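Local coordinates for protein ribulose bisphosphate carboxylase small chain (Galdieria sulphuraria, PDB 4F0H) that forms the small subunit of the carbon-fixing enzyme RuBisCO and probably stabilises the assembly of its catalytic large subunits, at residues B[34-39]-B[83-88]; B[78-83]-B[98-103]. All coordinates share one frame; numbering follows the deposited sequence.

Contact 1 of 2, residues B[34-39]-B[83-88]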
loop_
_atom_site.group_PDB
_atom_site.type_symbol
_atom_site.label_atom_id
_atom_site.label_comp_id
_atom_site.label_asym_id
_atom_site.label_seq_id
_atom_site.Cartn_x
_atom_site.Cartn_y
_atom_site.Cartn_z
ATOM N N GLY B 34 24.756 -2.558 -44.627
ATOM C CA GLY B 34 24.626 -3.925 -44.185
ATOM C C GLY B 34 23.584 -4.700 -44.992
ATOM O O GLY B 34 22.546 -4.140 -45.399
ATOM N N ILE B 35 23.856 -5.971 -45.236
ATOM C CA ILE B 35 22.934 -6.826 -45.951
ATOM C C ILE B 35 22.502 -7.892 -44.912
ATOM O O ILE B 35 23.358 -8.562 -44.299
ATOM C CB ILE B 35 23.641 -7.526 -47.122
ATOM C CG1 ILE B 35 23.900 -6.567 -48.259
ATOM C CG2 ILE B 35 22.754 -8.698 -47.703
ATOM C CD1 ILE B 35 24.992 -7.087 -49.209
ATOM N N GLU B 36 21.192 -8.061 -44.693
ATOM C CA GLU B 36 20.719 -8.955 -43.615
ATOM C C GLU B 36 19.552 -9.791 -44.168
ATOM O O GLU B 36 18.784 -9.317 -45.048
ATOM C CB GLU B 36 20.235 -8.147 -42.448
ATOM C CG GLU B 36 21.253 -7.065 -41.995
ATOM C CD GLU B 36 20.852 -6.336 -40.664
ATOM O OE1 GLU B 36 21.698 -5.649 -40.071
ATOM O OE2 GLU B 36 19.730 -6.452 -40.182
ATOM N N TYR B 37 19.397 -10.988 -43.651
ATOM C CA TYR B 37 18.410 -11.882 -44.211
ATOM C C TYR B 37 17.643 -12.659 -43.139
ATOM O O TYR B 37 18.130 -12.884 -42.067
ATOM C CB TYR B 37 19.059 -12.837 -45.226
ATOM C CG TYR B 37 20.069 -13.778 -44.634
ATOM C CD1 TYR B 37 21.363 -13.430 -44.506
ATOM C CD2 TYR B 37 19.680 -15.055 -44.238
ATOM C CE1 TYR B 37 22.265 -14.259 -43.897
ATOM C CE2 TYR B 37 20.555 -15.930 -43.705
ATOM C CZ TYR B 37 21.873 -15.525 -43.572
ATOM O OH TYR B 37 22.773 -16.387 -43.057
ATOM N N THR B 38 16.419 -13.066 -43.419
ATOM C CA THR B 38 15.726 -13.794 -42.363
ATOM C C THR B 38 14.618 -14.603 -42.964
ATOM O O THR B 38 14.099 -14.238 -44.020
ATOM C CB THR B 38 15.097 -12.848 -41.324
ATOM O OG1 THR B 38 14.782 -13.647 -40.181
ATOM C CG2 THR B 38 13.770 -12.273 -41.830
ATOM N N ASN B 39 14.210 -15.679 -42.293
ATOM C CA ASN B 39 12.976 -16.374 -42.671
ATOM C C ASN B 39 12.008 -16.493 -41.441
ATOM O O ASN B 39 11.127 -17.306 -41.437
ATOM C CB ASN B 39 13.214 -17.766 -43.379
ATOM C CG ASN B 39 13.930 -18.810 -42.490
ATOM O OD1 ASN B 39 14.043 -18.659 -41.294
ATOM N ND2 ASN B 39 14.514 -19.857 -43.137
ATOM N N VAL B 83 20.536 -2.262 -45.351
ATOM C CA VAL B 83 20.306 -1.372 -44.223
ATOM C C VAL B 83 21.400 -0.326 -44.230
ATOM O O VAL B 83 22.532 -0.663 -44.460
ATOM C CB VAL B 83 20.363 -2.164 -42.878
ATOM C CG1 VAL B 83 20.101 -1.255 -41.728
ATOM C CG2 VAL B 83 19.273 -3.182 -42.817
ATOM N N GLY B 84 21.082 0.949 -44.014
ATOM C CA GLY B 84 22.164 1.963 -43.988
ATOM C C GLY B 84 22.200 2.584 -42.615
ATOM O O GLY B 84 21.158 3.134 -42.142
ATOM N N PHE B 85 23.371 2.474 -41.962
ATOM C CA PHE B 85 23.596 2.926 -40.592
ATOM C C PHE B 85 24.326 4.256 -40.682
ATOM O O PHE B 85 25.377 4.354 -41.352
ATOM C CB PHE B 85 24.543 1.948 -39.873
ATOM C CG PHE B 85 23.999 0.587 -39.745
ATOM C CD1 PHE B 85 22.990 0.313 -38.807
ATOM C CD2 PHE B 85 24.463 -0.426 -40.543
ATOM C CE1 PHE B 85 22.462 -0.966 -38.694
ATOM C CE2 PHE B 85 23.946 -1.741 -40.437
ATOM C CZ PHE B 85 22.933 -2.003 -39.522
ATOM N N SER B 86 23.758 5.266 -40.012
ATOM C CA SER B 86 24.396 6.569 -39.860
ATOM C C SER B 86 25.144 6.632 -38.533
ATOM O O SER B 86 24.624 6.185 -37.472
ATOM C CB SER B 86 23.356 7.654 -39.875
ATOM O OG SER B 86 23.955 8.840 -39.343
ATOM N N SER B 87 26.348 7.201 -38.568
ATOM C CA SER B 87 27.149 7.286 -37.365
ATOM C C SER B 87 27.174 8.723 -36.929
ATOM O O SER B 87 27.956 9.108 -36.074
ATOM C CB SER B 87 28.559 6.780 -37.624
ATOM O OG SER B 87 29.168 7.642 -38.615
ATOM N N GLU B 88 26.286 9.522 -37.505
ATOM C CA GLU B 88 26.212 10.901 -37.138
ATOM C C GLU B 88 25.741 11.045 -35.674
ATOM O O GLU B 88 24.771 10.427 -35.315
ATOM C CB GLU B 88 25.259 11.618 -38.073
ATOM C CG GLU B 88 25.163 13.088 -37.788
ATOM C CD GLU B 88 24.029 13.747 -38.593
ATOM O OE1 GLU B 88 23.192 14.488 -38.008
ATOM O OE2 GLU B 88 23.944 13.518 -39.809
#

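Contact 2 of 2, residues B[78-83]-B[98-103]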
loop_
_atom_site.group_PDB
_atom_site.type_symbol
_atom_site.label_atom_id
_atom_site.label_comp_id
_atom_site.label_asym_id
_atom_site.label_seq_id
_atom_site.Cartn_x
_atom_site.Cartn_y
_atom_site.Cartn_z
ATOM N N PHE B 78 14.638 -16.541 -48.670
ATOM C CA PHE B 78 14.646 -15.760 -47.451
ATOM C C PHE B 78 14.275 -14.365 -47.876
ATOM O O PHE B 78 14.534 -13.990 -49.034
ATOM C CB PHE B 78 16.081 -15.700 -46.941
ATOM C CG PHE B 78 16.530 -16.960 -46.223
ATOM C CD1 PHE B 78 16.941 -18.087 -46.965
ATOM C CD2 PHE B 78 16.563 -17.007 -44.808
ATOM C CE1 PHE B 78 17.367 -19.289 -46.330
ATOM C CE2 PHE B 78 16.996 -18.210 -44.140
ATOM C CZ PHE B 78 17.395 -19.356 -44.928
ATOM N N TYR B 79 13.723 -13.568 -46.959
ATOM C CA TYR B 79 13.713 -12.080 -47.109
ATOM C C TYR B 79 15.110 -11.614 -46.902
ATOM O O TYR B 79 15.828 -12.182 -46.021
ATOM C CB TYR B 79 12.869 -11.430 -45.994
ATOM C CG TYR B 79 11.410 -11.636 -46.231
ATOM C CD1 TYR B 79 10.668 -10.743 -46.967
ATOM C CD2 TYR B 79 10.781 -12.776 -45.754
ATOM C CE1 TYR B 79 9.349 -11.027 -47.246
ATOM C CE2 TYR B 79 9.452 -13.031 -46.006
ATOM C CZ TYR B 79 8.746 -12.154 -46.780
ATOM O OH TYR B 79 7.365 -12.403 -46.986
ATOM N N ILE B 80 15.494 -10.576 -47.648
ATOM C CA ILE B 80 16.854 -9.968 -47.591
ATOM C C ILE B 80 16.617 -8.495 -47.694
ATOM O O ILE B 80 15.842 -8.014 -48.590
ATOM C CB ILE B 80 17.747 -10.440 -48.817
ATOM C CG1 ILE B 80 17.746 -11.995 -48.941
ATOM C CG2 ILE B 80 19.136 -9.808 -48.792
ATOM C CD1 ILE B 80 18.602 -12.554 -50.147
ATOM N N LYS B 81 17.296 -7.747 -46.818
ATOM C CA LYS B 81 17.199 -6.322 -46.820
ATOM C C LYS B 81 18.530 -5.633 -46.797
ATOM O O LYS B 81 19.549 -6.193 -46.363
ATOM C CB LYS B 81 16.372 -5.806 -45.637
ATOM C CG LYS B 81 16.897 -6.277 -44.264
ATOM C CD LYS B 81 16.045 -5.704 -43.147
ATOM C CE LYS B 81 16.735 -5.743 -41.779
ATOM N NZ LYS B 81 15.659 -5.704 -40.750
ATOM N N VAL B 82 18.510 -4.379 -47.229
ATOM C CA VAL B 82 19.736 -3.606 -47.174
ATOM C C VAL B 82 19.528 -2.539 -46.167
ATOM O O VAL B 82 18.426 -1.959 -46.125
ATOM C CB VAL B 82 20.092 -2.994 -48.564
ATOM C CG1 VAL B 82 21.348 -2.154 -48.430
ATOM C CG2 VAL B 82 20.354 -4.125 -49.553
ATOM N N VAL B 83 20.536 -2.262 -45.351
ATOM C CA VAL B 83 20.306 -1.372 -44.223
ATOM C C VAL B 83 21.400 -0.326 -44.230
ATOM O O VAL B 83 22.532 -0.663 -44.460
ATOM C CB VAL B 83 20.363 -2.164 -42.878
ATOM C CG1 VAL B 83 20.101 -1.255 -41.728
ATOM C CG2 VAL B 83 19.273 -3.182 -42.817
ATOM N N PHE B 98 15.455 -1.427 -46.717
ATOM C CA PHE B 98 14.457 -1.849 -47.681
ATOM C C PHE B 98 14.742 -3.271 -48.180
ATOM O O PHE B 98 15.908 -3.799 -48.214
ATOM C CB PHE B 98 14.391 -0.841 -48.843
ATOM C CG PHE B 98 15.691 -0.667 -49.528
ATOM C CD1 PHE B 98 16.594 0.284 -49.091
ATOM C CD2 PHE B 98 16.032 -1.470 -50.620
ATOM C CE1 PHE B 98 17.805 0.447 -49.727
ATOM C CE2 PHE B 98 17.249 -1.315 -51.252
ATOM C CZ PHE B 98 18.149 -0.352 -50.783
ATOM N N ILE B 99 13.659 -3.897 -48.579
ATOM C CA ILE B 99 13.673 -5.242 -49.016
ATOM C C ILE B 99 14.184 -5.330 -50.464
ATOM O O ILE B 99 13.745 -4.578 -51.353
ATOM C CB ILE B 99 12.258 -5.876 -48.974
ATOM C CG1 ILE B 99 11.631 -5.753 -47.590
ATOM C CG2 ILE B 99 12.294 -7.345 -49.404
ATOM C CD1 ILE B 99 12.223 -6.573 -46.614
ATOM N N VAL B 100 15.112 -6.276 -50.669
ATOM C CA VAL B 100 15.704 -6.588 -52.012
ATOM C C VAL B 100 15.505 -8.039 -52.412
ATOM O O VAL B 100 15.924 -8.477 -53.501
ATOM C CB VAL B 100 17.212 -6.294 -52.069
ATOM C CG1 VAL B 100 17.479 -4.871 -51.822
ATOM C CG2 VAL B 100 17.976 -7.209 -51.067
ATOM N N ASN B 101 14.928 -8.820 -51.517
ATOM C CA ASN B 101 14.460 -10.150 -51.923
ATOM C C ASN B 101 13.339 -10.639 -51.067
ATOM O O ASN B 101 13.447 -10.558 -49.843
ATOM C CB ASN B 101 15.615 -11.120 -51.809
ATOM C CG ASN B 101 15.325 -12.446 -52.468
ATOM O OD1 ASN B 101 15.127 -13.451 -51.792
ATOM N ND2 ASN B 101 15.291 -12.462 -53.783
ATOM N N ARG B 102 12.295 -11.210 -51.691
ATOM C CA ARG B 102 11.194 -11.868 -50.965
ATOM C C ARG B 102 11.089 -13.320 -51.367
ATOM O O ARG B 102 11.354 -13.656 -52.494
ATOM C CB ARG B 102 9.852 -11.223 -51.325
ATOM C CG ARG B 102 9.818 -9.770 -50.990
ATOM C CD ARG B 102 8.567 -9.064 -51.618
ATOM N NE ARG B 102 8.657 -7.660 -51.208
ATOM C CZ ARG B 102 8.216 -7.179 -50.069
ATOM N NH1 ARG B 102 7.540 -7.947 -49.223
ATOM N NH2 ARG B 102 8.419 -5.904 -49.821
ATOM N N PRO B 103 10.683 -14.203 -50.458
ATOM C CA PRO B 103 10.351 -15.565 -50.917
ATOM C C PRO B 103 9.165 -15.548 -51.915
ATOM O O PRO B 103 8.546 -14.498 -52.128
ATOM C CB PRO B 103 10.062 -16.301 -49.623
ATOM C CG PRO B 103 9.648 -15.191 -48.689
ATOM C CD PRO B 103 10.544 -14.060 -49.006
HETATM O O HOH W 1 6.101 -10.390 -48.942
#

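Contact 1 of 2, residues B[34-39]-B[83-88]
The ring of Phe-85 meets the carboxylate of Glu-36 at its edge: OE1 lies near the ring plane, 3.9 Å from CZ, the two side chains reaching tip to tip with their planes turned 42° apart. One face of the ring is taken by Val-83, two residues earlier on the same strand, whose CG1 sits 3.6 Å above the plane and off toward the rim. In Phe-85, CG anti to the carbonyl carbon (chi1 -63°) brings the end of the ring across to Gly-34 of the partner strand. Because Gly-34 carries no side chain, the ring atom CE2 can come within 4.3 Å of its backbone N. Val-83 packs beside Glu-36, its CG2 branch 4.1 Å from Glu-36 CD, the two side chains crossing at a slant. The extended Glu-36 chain brings its carboxylate alongside this methyl; outside the two segments, OE2 has a weak, long ion pair with a basic side chain of another protein chain, presumably the large subunit. Phe-85 also packs on neighbouring chains, so the Glu-36 and Phe-85 end of this face lies at a subunit interface.

Two backbone bonds close the pair Gly-34 and Val-83. Gly-34 N donates almost straight to Val-83 O at 2.9 Å, and Val-83 N to Gly-34 O at 2.8 Å with an N-H...O angle of 148°. Beyond the pair the segments diverge. An ST turn, Ser-86 OG accepting from Glu-88 N, marks the end of strand 79-86. The reciprocal bonding is that of an antiparallel hydrogen-bonded pair, here joining central strands 32-38 and 79-86 in the four-stranded sheet of the RuBisCO small subunit.

Contact 2 of 2, residues B[78-83]-B[98-103]
Ile-80, Val-82 and Val-100 form the apolar centre of this antiparallel hairpin, at a classic beta bulge where Val-100 and Asn-101 both face Ile-80. Val-100 chi1 of -61° sets CG1 anti to the carbonyl carbon, against Val-82 CG2, and CG2 between backbone N and carbonyl carbon, 3.6 Å from Ile-80 CG2; both pairs of side chains cross at about a right angle. Val-82 CB stands over one face of the Phe-98 ring. Helix 61-74 packs on the face of the sheet that carries Ile-80 and Val-82.

The bulge makes Ile-80 O a double acceptor: Val-100 N reaches it at 2.8 Å, nearly straight, and Asn-101 N at 3.2 Å, more bent. Ile-80 N returns a bond to Asn-101 O, and Val-82 and Phe-98 exchange two backbone hydrogen bonds.

Toward the other end, Pro-103 sets its CD-CG edge on one face of the Tyr-79 ring, CD 3.4 Å from the centroid, a CH-pi contact. The Arg-102 guanidinium stands almost perpendicular to that ring. Tyr-79 OH is hydrogen-bonded to Glu-106 OE2 and Arg-102 NH1 to Ile-3 O. A water in the plane of both flat groups donates to Tyr-79 OH at 3.1 Å and accepts from Arg-102 NH1 at 2.8 Å.

In the fold
Both contacts are buried in one antiparallel sheet and share strand 79-86, which pairs with 32-38 in contact 1 and with 93-101 in contact 2; Val-83 belongs to both. Between them the sheet is knitted by probable backbone bonds, Glu-36 O to Lys-81 N and Thr-38 N to Tyr-79 O. Contact 1 is the smaller, one backbone pair with a phenyl and a carboxylate on the side that meets other chains. Contact 2 buries about three times the area, touches no other chain, and combines aliphatic packing against helix 61-74 with a bulge. Its charged and hydroxyl groups turn to partners within the chain and a water, whereas Glu-36 of contact 1 looks, weakly, to another chain.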